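Local coordinates for protein RNA polymerase II subunit A C-terminal domain phosphatase SSU72 (PDB 4H3K) that removes phosphate from phosphoserine and phosphothreonine in the C-terminal domain of RNA polymerase II, and takes part in transcription termination and pre-mRNA polyadenylation, at residues 34-40 with 54-58; 57-62 with 74-78; 157-161 with 204-208. The protein carries 1 engineered substitution. One frame throughout, in Å; residues are numbered along the deposited sequence.

Interaction 1: 34-40 with 54-58. With PO4 (phosphate ion), chain F.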
loop_
_atom_site.group_PDB
_atom_site.type_symbol
_atom_site.label_atom_id
_atom_site.label_comp_id
_atom_site.label_asym_id
_atom_site.label_seq_id
_atom_site.Cartn_x
_atom_site.Cartn_y
_atom_site.Cartn_z
ATOM N N SER B 34 -5.811 -21.612 8.069
ATOM C CA SER B 34 -6.664 -22.489 7.266
ATOM C C SER B 34 -7.950 -21.819 6.767
ATOM O O SER B 34 -8.692 -22.439 6.024
ATOM C CB SER B 34 -7.019 -23.729 8.077
ATOM O OG SER B 34 -5.833 -24.449 8.398
ATOM N N ASN B 35 -8.199 -20.565 7.179
ATOM C CA ASN B 35 -9.492 -19.861 6.934
ATOM C C ASN B 35 -10.675 -20.746 7.341
ATOM O O ASN B 35 -11.650 -20.936 6.575
ATOM C CB ASN B 35 -9.599 -19.407 5.479
ATOM C CG ASN B 35 -10.676 -18.372 5.252
ATOM O OD1 ASN B 35 -11.128 -17.632 6.177
ATOM N ND2 ASN B 35 -11.087 -18.275 4.014
ATOM N N GLN B 36 -10.590 -21.281 8.556
ATOM C CA GLN B 36 -11.651 -22.167 9.072
ATOM C C GLN B 36 -12.249 -21.651 10.378
ATOM O O GLN B 36 -13.458 -21.734 10.578
ATOM C CB GLN B 36 -11.086 -23.546 9.347
ATOM C CG GLN B 36 -10.777 -24.354 8.093
ATOM C CD GLN B 36 -12.067 -24.763 7.369
ATOM O OE1 GLN B 36 -13.156 -24.634 7.911
ATOM N NE2 GLN B 36 -11.937 -25.229 6.139
ATOM N N ASN B 37 -11.372 -21.147 11.258
ATOM C CA ASN B 37 -11.727 -20.903 12.646
ATOM C C ASN B 37 -11.535 -19.431 13.067
ATOM O O ASN B 37 -12.497 -18.699 13.124
ATOM C CB ASN B 37 -10.963 -21.891 13.560
ATOM C CG ASN B 37 -11.247 -21.677 15.051
ATOM O OD1 ASN B 37 -10.376 -21.891 15.906
ATOM N ND2 ASN B 37 -12.453 -21.277 15.361
ATOM N N ARG B 38 -10.304 -19.005 13.353
ATOM C CA ARG B 38 -10.083 -17.637 13.846
ATOM C C ARG B 38 -10.571 -16.541 12.882
ATOM O O ARG B 38 -11.262 -15.593 13.285
ATOM C CB ARG B 38 -8.620 -17.469 14.246
ATOM C CG ARG B 38 -8.258 -18.409 15.401
ATOM C CD ARG B 38 -6.755 -18.596 15.499
ATOM N NE ARG B 38 -6.222 -19.355 14.355
ATOM C CZ ARG B 38 -4.929 -19.502 14.097
ATOM N NH1 ARG B 38 -4.029 -18.942 14.897
ATOM N NH2 ARG B 38 -4.518 -20.198 13.028
ATOM N N SER B 39 -10.257 -16.689 11.601
ATOM C CA SER B 39 -10.636 -15.681 10.623
ATOM C C SER B 39 -12.134 -15.703 10.316
ATOM O O SER B 39 -12.708 -14.665 10.034
ATOM C CB SER B 39 -9.800 -15.811 9.309
ATOM O OG SER B 39 -9.894 -17.149 8.783
ATOM N N MET B 40 -12.768 -16.870 10.404
ATOM C CA MET B 40 -14.179 -17.000 10.090
ATOM C C MET B 40 -15.082 -16.524 11.244
ATOM O O MET B 40 -16.116 -15.892 11.007
ATOM C CB MET B 40 -14.500 -18.428 9.652
ATOM C CG MET B 40 -13.828 -18.765 8.323
ATOM S SD MET B 40 -14.535 -17.780 6.983
ATOM C CE MET B 40 -16.032 -18.734 6.601
ATOM N N ARG B 54 -13.434 -9.320 4.399
ATOM C CA ARG B 54 -13.141 -10.541 3.685
ATOM C C ARG B 54 -12.182 -11.323 4.588
ATOM O O ARG B 54 -11.555 -10.758 5.494
ATOM C CB ARG B 54 -12.467 -10.253 2.335
ATOM C CG ARG B 54 -13.205 -9.287 1.377
ATOM C CD ARG B 54 -13.920 -9.974 0.228
ATOM N NE ARG B 54 -13.307 -11.240 -0.228
ATOM C CZ ARG B 54 -12.554 -11.404 -1.319
ATOM N NH1 ARG B 54 -12.228 -10.384 -2.114
ATOM N NH2 ARG B 54 -12.105 -12.617 -1.618
ATOM N N SER B 55 -12.076 -12.620 4.345
ATOM C CA SER B 55 -11.239 -13.450 5.167
ATOM C C SER B 55 -10.475 -14.448 4.320
ATOM O O SER B 55 -10.923 -14.830 3.233
ATOM C CB SER B 55 -12.095 -14.166 6.212
ATOM O OG SER B 55 -12.941 -15.106 5.596
ATOM N N PHE B 56 -9.302 -14.855 4.816
ATOM C CA PHE B 56 -8.360 -15.648 4.034
ATOM C C PHE B 56 -7.554 -16.522 4.957
ATOM O O PHE B 56 -7.550 -16.315 6.173
ATOM C CB PHE B 56 -7.375 -14.739 3.255
ATOM C CG PHE B 56 -8.045 -13.760 2.344
ATOM C CD1 PHE B 56 -8.429 -14.149 1.065
ATOM C CD2 PHE B 56 -8.308 -12.446 2.778
ATOM C CE1 PHE B 56 -9.063 -13.255 0.210
ATOM C CE2 PHE B 56 -8.934 -11.540 1.951
ATOM C CZ PHE B 56 -9.310 -11.935 0.646
ATOM N N GLY B 57 -6.857 -17.487 4.361
ATOM C CA GLY B 57 -5.832 -18.257 5.063
ATOM C C GLY B 57 -4.505 -18.160 4.303
ATOM O O GLY B 57 -4.493 -18.021 3.090
ATOM N N THR B 58 -3.386 -18.220 5.015
ATOM C CA THR B 58 -2.080 -18.222 4.361
ATOM C C THR B 58 -1.418 -19.586 4.312
ATOM O O THR B 58 -0.354 -19.720 3.700
ATOM C CB THR B 58 -1.088 -17.304 5.066
ATOM O OG1 THR B 58 -1.061 -17.641 6.455
ATOM C CG2 THR B 58 -1.491 -15.820 4.865
HETATM P P PO4 F . -7.723 -21.190 11.389
HETATM O O1 PO4 F . -8.617 -20.667 10.307
HETATM O O2 PO4 F . -8.046 -22.658 11.707
HETATM O O3 PO4 F . -7.896 -20.408 12.678
HETATM O O4 PO4 F . -6.267 -21.105 11.032
#

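Interaction 2: 57-62 with 74-78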
loop_
_atom_site.group_PDB
_atom_site.type_symbol
_atom_site.label_atom_id
_atom_site.label_comp_id
_atom_site.label_asym_id
_atom_site.label_seq_id
_atom_site.Cartn_x
_atom_site.Cartn_y
_atom_site.Cartn_z
ATOM N N GLY B 57 -6.857 -17.487 4.361
ATOM C CA GLY B 57 -5.832 -18.257 5.063
ATOM C C GLY B 57 -4.505 -18.160 4.303
ATOM O O GLY B 57 -4.493 -18.021 3.090
ATOM N N THR B 58 -3.386 -18.220 5.015
ATOM C CA THR B 58 -2.080 -18.222 4.361
ATOM C C THR B 58 -1.418 -19.586 4.312
ATOM O O THR B 58 -0.354 -19.720 3.700
ATOM C CB THR B 58 -1.088 -17.304 5.066
ATOM O OG1 THR B 58 -1.061 -17.641 6.455
ATOM C CG2 THR B 58 -1.491 -15.820 4.865
ATOM N N GLY B 59 -2.020 -20.590 4.960
ATOM C CA GLY B 59 -1.418 -21.919 5.007
ATOM C C GLY B 59 -1.295 -22.557 3.628
ATOM O O GLY B 59 -2.042 -22.224 2.688
ATOM N N THR B 60 -0.354 -23.490 3.506
ATOM C CA THR B 60 -0.198 -24.284 2.300
ATOM C C THR B 60 -1.437 -25.150 2.019
ATOM O O THR B 60 -1.730 -25.495 0.873
ATOM C CB THR B 60 1.074 -25.173 2.452
ATOM O OG1 THR B 60 2.216 -24.290 2.633
ATOM C CG2 THR B 60 1.313 -25.974 1.221
ATOM N N HIS B 61 -2.144 -25.517 3.085
ATOM C CA HIS B 61 -3.306 -26.396 3.002
ATOM C C HIS B 61 -4.217 -26.110 4.196
ATOM O O HIS B 61 -3.843 -25.384 5.118
ATOM C CB HIS B 61 -2.875 -27.865 3.031
ATOM C CG HIS B 61 -1.992 -28.199 4.194
ATOM N ND1 HIS B 61 -2.485 -28.676 5.390
ATOM C CD2 HIS B 61 -0.655 -28.084 4.357
ATOM C CE1 HIS B 61 -1.486 -28.865 6.232
ATOM N NE2 HIS B 61 -0.367 -28.503 5.633
ATOM N N VAL B 62 -5.395 -26.710 4.164
ATOM C CA VAL B 62 -6.390 -26.553 5.207
ATOM C C VAL B 62 -6.233 -27.683 6.192
ATOM O O VAL B 62 -6.062 -28.846 5.808
ATOM C CB VAL B 62 -7.800 -26.596 4.608
ATOM C CG1 VAL B 62 -8.896 -26.683 5.701
ATOM C CG2 VAL B 62 -8.002 -25.372 3.710
ATOM N N VAL B 74 -6.636 -33.099 6.699
ATOM C CA VAL B 74 -6.035 -32.143 5.789
ATOM C C VAL B 74 -6.809 -32.103 4.482
ATOM O O VAL B 74 -7.213 -33.156 3.980
ATOM C CB VAL B 74 -4.540 -32.464 5.545
ATOM C CG1 VAL B 74 -3.976 -31.538 4.501
ATOM C CG2 VAL B 74 -3.744 -32.313 6.825
ATOM N N TYR B 75 -7.010 -30.895 3.945
ATOM C CA TYR B 75 -7.679 -30.667 2.654
ATOM C C TYR B 75 -6.935 -29.629 1.799
ATOM O O TYR B 75 -6.161 -28.809 2.315
ATOM C CB TYR B 75 -9.106 -30.154 2.879
ATOM C CG TYR B 75 -9.946 -31.087 3.682
ATOM C CD1 TYR B 75 -10.686 -32.099 3.062
ATOM C CD2 TYR B 75 -9.997 -30.980 5.065
ATOM C CE1 TYR B 75 -11.463 -32.984 3.812
ATOM C CE2 TYR B 75 -10.770 -31.847 5.821
ATOM C CZ TYR B 75 -11.498 -32.842 5.190
ATOM O OH TYR B 75 -12.252 -33.689 5.951
ATOM N N ASP B 76 -7.197 -29.665 0.496
ATOM C CA ASP B 76 -6.803 -28.606 -0.413
ATOM C C ASP B 76 -7.691 -27.369 -0.154
ATOM O O ASP B 76 -8.825 -27.488 0.317
ATOM C CB ASP B 76 -6.972 -29.081 -1.868
ATOM C CG ASP B 76 -6.196 -28.222 -2.864
ATOM O OD1 ASP B 76 -6.357 -26.980 -2.875
ATOM O OD2 ASP B 76 -5.421 -28.791 -3.672
ATOM N N PHE B 77 -7.182 -26.183 -0.462
ATOM C CA PHE B 77 -8.020 -24.978 -0.450
ATOM C C PHE B 77 -9.175 -24.970 -1.475
ATOM O O PHE B 77 -10.143 -24.215 -1.308
ATOM C CB PHE B 77 -7.161 -23.734 -0.627
ATOM C CG PHE B 77 -6.728 -23.133 0.654
ATOM C CD1 PHE B 77 -5.531 -23.527 1.245
ATOM C CD2 PHE B 77 -7.508 -22.149 1.284
ATOM C CE1 PHE B 77 -5.104 -22.960 2.442
ATOM C CE2 PHE B 77 -7.086 -21.565 2.486
ATOM C CZ PHE B 77 -5.897 -21.979 3.077
ATOM N N LYS B 78 -9.073 -25.803 -2.519
ATOM C CA LYS B 78 -10.123 -25.931 -3.524
ATOM C C LYS B 78 -11.375 -26.654 -3.008
ATOM O O LYS B 78 -12.395 -26.638 -3.663
ATOM C CB LYS B 78 -9.584 -26.612 -4.804
ATOM C CG LYS B 78 -8.671 -25.706 -5.636
ATOM C CD LYS B 78 -7.583 -26.490 -6.334
ATOM C CE LYS B 78 -6.289 -25.676 -6.362
ATOM N NZ LYS B 78 -5.947 -25.122 -7.718
#

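Interaction 3: 157-161 with 204-208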
loop_
_atom_site.group_PDB
_atom_site.type_symbol
_atom_site.label_atom_id
_atom_site.label_comp_id
_atom_site.label_asym_id
_atom_site.label_seq_id
_atom_site.Cartn_x
_atom_site.Cartn_y
_atom_site.Cartn_z
ATOM N N VAL B 157 -1.797 -5.705 10.973
ATOM C CA VAL B 157 -1.684 -5.814 12.424
ATOM C C VAL B 157 -1.864 -7.272 12.797
ATOM O O VAL B 157 -2.792 -7.944 12.310
ATOM C CB VAL B 157 -2.716 -4.938 13.154
ATOM C CG1 VAL B 157 -2.689 -5.174 14.673
ATOM C CG2 VAL B 157 -2.487 -3.414 12.801
ATOM N N ASN B 158 -0.990 -7.753 13.677
ATOM C CA ASN B 158 -1.126 -9.106 14.219
ATOM C C ASN B 158 -1.649 -9.127 15.633
ATOM O O ASN B 158 -1.239 -8.287 16.440
ATOM C CB ASN B 158 0.226 -9.827 14.215
ATOM C CG ASN B 158 0.100 -11.281 14.586
ATOM O OD1 ASN B 158 -0.530 -12.074 13.866
ATOM N ND2 ASN B 158 0.672 -11.644 15.734
ATOM N N VAL B 159 -2.517 -10.103 15.933
ATOM C CA VAL B 159 -2.781 -10.516 17.330
ATOM C C VAL B 159 -2.644 -12.026 17.396
ATOM O O VAL B 159 -3.315 -12.705 16.647
ATOM C CB VAL B 159 -4.249 -10.375 17.802
ATOM C CG1 VAL B 159 -4.308 -10.283 19.368
ATOM C CG2 VAL B 159 -5.017 -9.340 17.096
ATOM N N ASP B 160 -1.815 -12.551 18.297
ATOM C CA ASP B 160 -1.733 -13.990 18.479
ATOM C C ASP B 160 -3.017 -14.552 19.090
ATOM O O ASP B 160 -3.347 -14.284 20.239
ATOM C CB ASP B 160 -0.514 -14.410 19.297
ATOM C CG ASP B 160 0.767 -14.496 18.456
ATOM O OD1 ASP B 160 0.751 -14.265 17.233
ATOM O OD2 ASP B 160 1.815 -14.793 19.049
ATOM N N ILE B 161 -3.737 -15.350 18.302
ATOM C CA ILE B 161 -4.932 -16.018 18.800
ATOM C C ILE B 161 -4.770 -17.528 18.676
ATOM O O ILE B 161 -4.497 -18.040 17.585
ATOM C CB ILE B 161 -6.197 -15.577 18.023
ATOM C CG1 ILE B 161 -6.421 -14.055 18.130
ATOM C CG2 ILE B 161 -7.439 -16.394 18.504
ATOM C CD1 ILE B 161 -7.290 -13.484 16.928
ATOM N N GLY B 204 -3.118 -6.920 27.568
ATOM C CA GLY B 204 -1.938 -7.744 27.882
ATOM C C GLY B 204 -1.401 -8.574 26.701
ATOM O O GLY B 204 -0.505 -9.420 26.877
ATOM N N ARG B 205 -1.922 -8.320 25.494
ATOM C CA ARG B 205 -1.500 -9.021 24.265
ATOM C C ARG B 205 -0.742 -8.075 23.315
ATOM O O ARG B 205 -1.088 -6.898 23.223
ATOM C CB ARG B 205 -2.720 -9.624 23.574
ATOM C CG ARG B 205 -3.499 -10.540 24.529
ATOM C CD ARG B 205 -4.899 -10.827 24.032
ATOM N NE ARG B 205 -4.877 -11.784 22.950
ATOM C CZ ARG B 205 -5.827 -12.688 22.729
ATOM N NH1 ARG B 205 -6.889 -12.766 23.525
ATOM N NH2 ARG B 205 -5.702 -13.524 21.706
ATOM N N THR B 206 0.286 -8.590 22.638
ATOM C CA THR B 206 1.109 -7.776 21.741
ATOM C C THR B 206 0.495 -7.655 20.321
ATOM O O THR B 206 -0.082 -8.611 19.772
ATOM C CB THR B 206 2.662 -8.176 21.792
ATOM O OG1 THR B 206 3.244 -8.114 20.481
ATOM C CG2 THR B 206 2.851 -9.522 22.292
ATOM N N PHE B 207 0.574 -6.447 19.771
ATOM C CA PHE B 207 0.058 -6.133 18.431
ATOM C C PHE B 207 1.168 -5.644 17.499
ATOM O O PHE B 207 1.496 -4.455 17.494
ATOM C CB PHE B 207 -1.072 -5.086 18.525
ATOM C CG PHE B 207 -2.350 -5.603 19.160
ATOM C CD1 PHE B 207 -2.505 -5.644 20.533
ATOM C CD2 PHE B 207 -3.428 -5.997 18.355
ATOM C CE1 PHE B 207 -3.693 -6.121 21.121
ATOM C CE2 PHE B 207 -4.633 -6.449 18.922
ATOM C CZ PHE B 207 -4.766 -6.518 20.316
ATOM N N LEU B 208 1.752 -6.559 16.711
ATOM C CA LEU B 208 2.711 -6.187 15.672
ATOM C C LEU B 208 2.005 -5.331 14.639
ATOM O O LEU B 208 0.803 -5.487 14.394
ATOM C CB LEU B 208 3.337 -7.412 15.012
ATOM C CG LEU B 208 4.158 -8.311 15.936
ATOM C CD1 LEU B 208 4.477 -9.690 15.299
ATOM C CD2 LEU B 208 5.450 -7.601 16.462
HETATM O O HOH W 1 -0.376 -11.107 20.444
#

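Interaction 1: 34-40 with 54-58
Asn35 lies hard against the end of strand 52-57, its CB 3.5 Å from Gly57 N and 3.6 Å from Phe56 C. Glycine suits this spot: a beta carbon on residue 57 would run into Asn35 N. Met40 SD comes 3.4 Å from Ser55 OG, a hydroxyl also hydrogen-bonded to His43 and Lys112. The contact slackens at Ser34, which is partly exposed and whose CB points away from the strand, OG bonding to Lys63 N. Across the loop from the strand sits a phosphate ion. The backbone amides of Gln36 and Asn37 both give their N-H to O1, at 2.7 Å between Gln36 N and PO4 O1. Arg38, bent at chi3 (-69°), brings its guanidinium edge-on with the phosphorus in plane: NE meets PO4 O3 at 2.6 Å, nearly straight (176°), and NH2 meets PO4 O4 at 2.8 Å. Glu132 and Ile161 O hold NH1. A leucine in place of Arg38 would probably leave the anion without its charged mate and Glu132 without its salt bridge. This is the phosphate-binding loop of a C-X5-R phosphatase, with Ser32, probably the engineered residue, at the cysteine position.

Interaction 2: 57-62 with 74-78
A small beta hairpin, strands 62-64 and 73-75, is fastened at its open end by Val62 and Tyr75, an antiparallel hydrogen-bonded pair. Val62 N donates to Tyr75 O and Tyr75 N to Val62 O, each at 2.9 Å; beside them Val74 CA makes a CA-H...O contact with Val62 O. The two side chains share one face of the hairpin, with CB to CB 4.2 Å apart, and from there the Tyr75 ring runs on to Met84 and Leu88 of helix 81-98, where its hydroxyl bonds to Asp87.

The two branches of Val62 part company: CG1 lies obliquely to the Tyr75 ring. With CG1 anti to the backbone N (chi1 170°), CG2 is thrown over the Phe77 ring, 3.8 Å from the centroid and only 3° off the ring normal: a CH-pi contact square on the middle of the face. Backbone atoms of Gly59 and His61 border the same ring, Gly59 O coming within 3.2 Å of Phe77 CE1 and His61 N lying in the ring plane at its edge. A beta carbon on Gly57 would press tightly on Phe77 CZ. Just ahead of Phe77 the strand gives way to an Asx turn, in which Asp76 OD1 takes the N-H of Lys78 at 3.0 Å, on the anti side and well out of the carboxylate plane. Phe77 O accepts a hydrogen bond from Arg114, and the Phe77 side chain also touches Arg117.

Toward solvent the contact thins to His61 and Val74. His61 CG sits between the backbone N and the carbonyl carbon (chi1 53°), which carries ND1 to 3.3 Å from Val74 CG1, the methyl meeting the ring obliquely, while His61 CB rests on Tyr75 O at 3.5 Å.

Interaction 3: 157-161 with 204-208
Phe207 and Val159 lie side by side and point the same way, where the outermost strand 207-213 runs antiparallel to strand 153-159 at one margin of the mixed five-stranded sheet. Val159 CG2 approaches Phe207 CE2 obliquely at 3.4 Å. Val157, two residues back on the same face, meets the ring differently: its CG1 comes in at the ring edge, in plane, 3.8 Å from Phe207 CD2. Leu174 of helix 165-184 packs on Phe207, Val159 and Arg205 together, so helix 165-184 packs against this side of the sheet. The other face carries Asn158 and Leu208, with their CB atoms 4.0 Å apart, and there Tyr136 of helix 133-145 touches both.

Between the backbones, Asn158 N donates to Leu208 O at 3.0 Å, and the CA-H of Phe207 is directed at Asn158 O. Ahead of Phe207 in sequence, Arg205 ties the two segments together. Its side chain kinks at chi3 (76°), running NE past Val159 CG1 and bringing NH2 to the carbonyl O of Asp160 at 2.9 Å; that oxygen sits near the guanidinium edge, 16° out of plane. The same NH2 brushes Ile161 CG1 from across, 3.7 Å away. Between Asp160 and Thr206, a single water takes the N-H of Asp160 and donates to Thr206 O, 2.6 Å from the water oxygen.

From the N terminus, strand 27-32 leads into the phosphate loop, and interaction 1 closes the turn through helix 38-48 to strand 52-57, a beta-alpha-beta unit. Interaction 2 follows at once, sharing Gly57 and Thr58, and closes the shorter hairpin excursion back onto the chain leaving that strand; Gln36 and Ser34 pack on Val62, so the two contacts abut. Interaction 3 opens much later, closing the largely helical stretch between strands 153-159 and 207-213. None nests in another or crosses it. Interactions 1 and 3 both reach the main sheet and meet where Arg38 NH1 probably bonds to Ile161 O; interactions 2 and 3 lie on opposite sides of the chain's centre, nearest atoms about 9 Å apart.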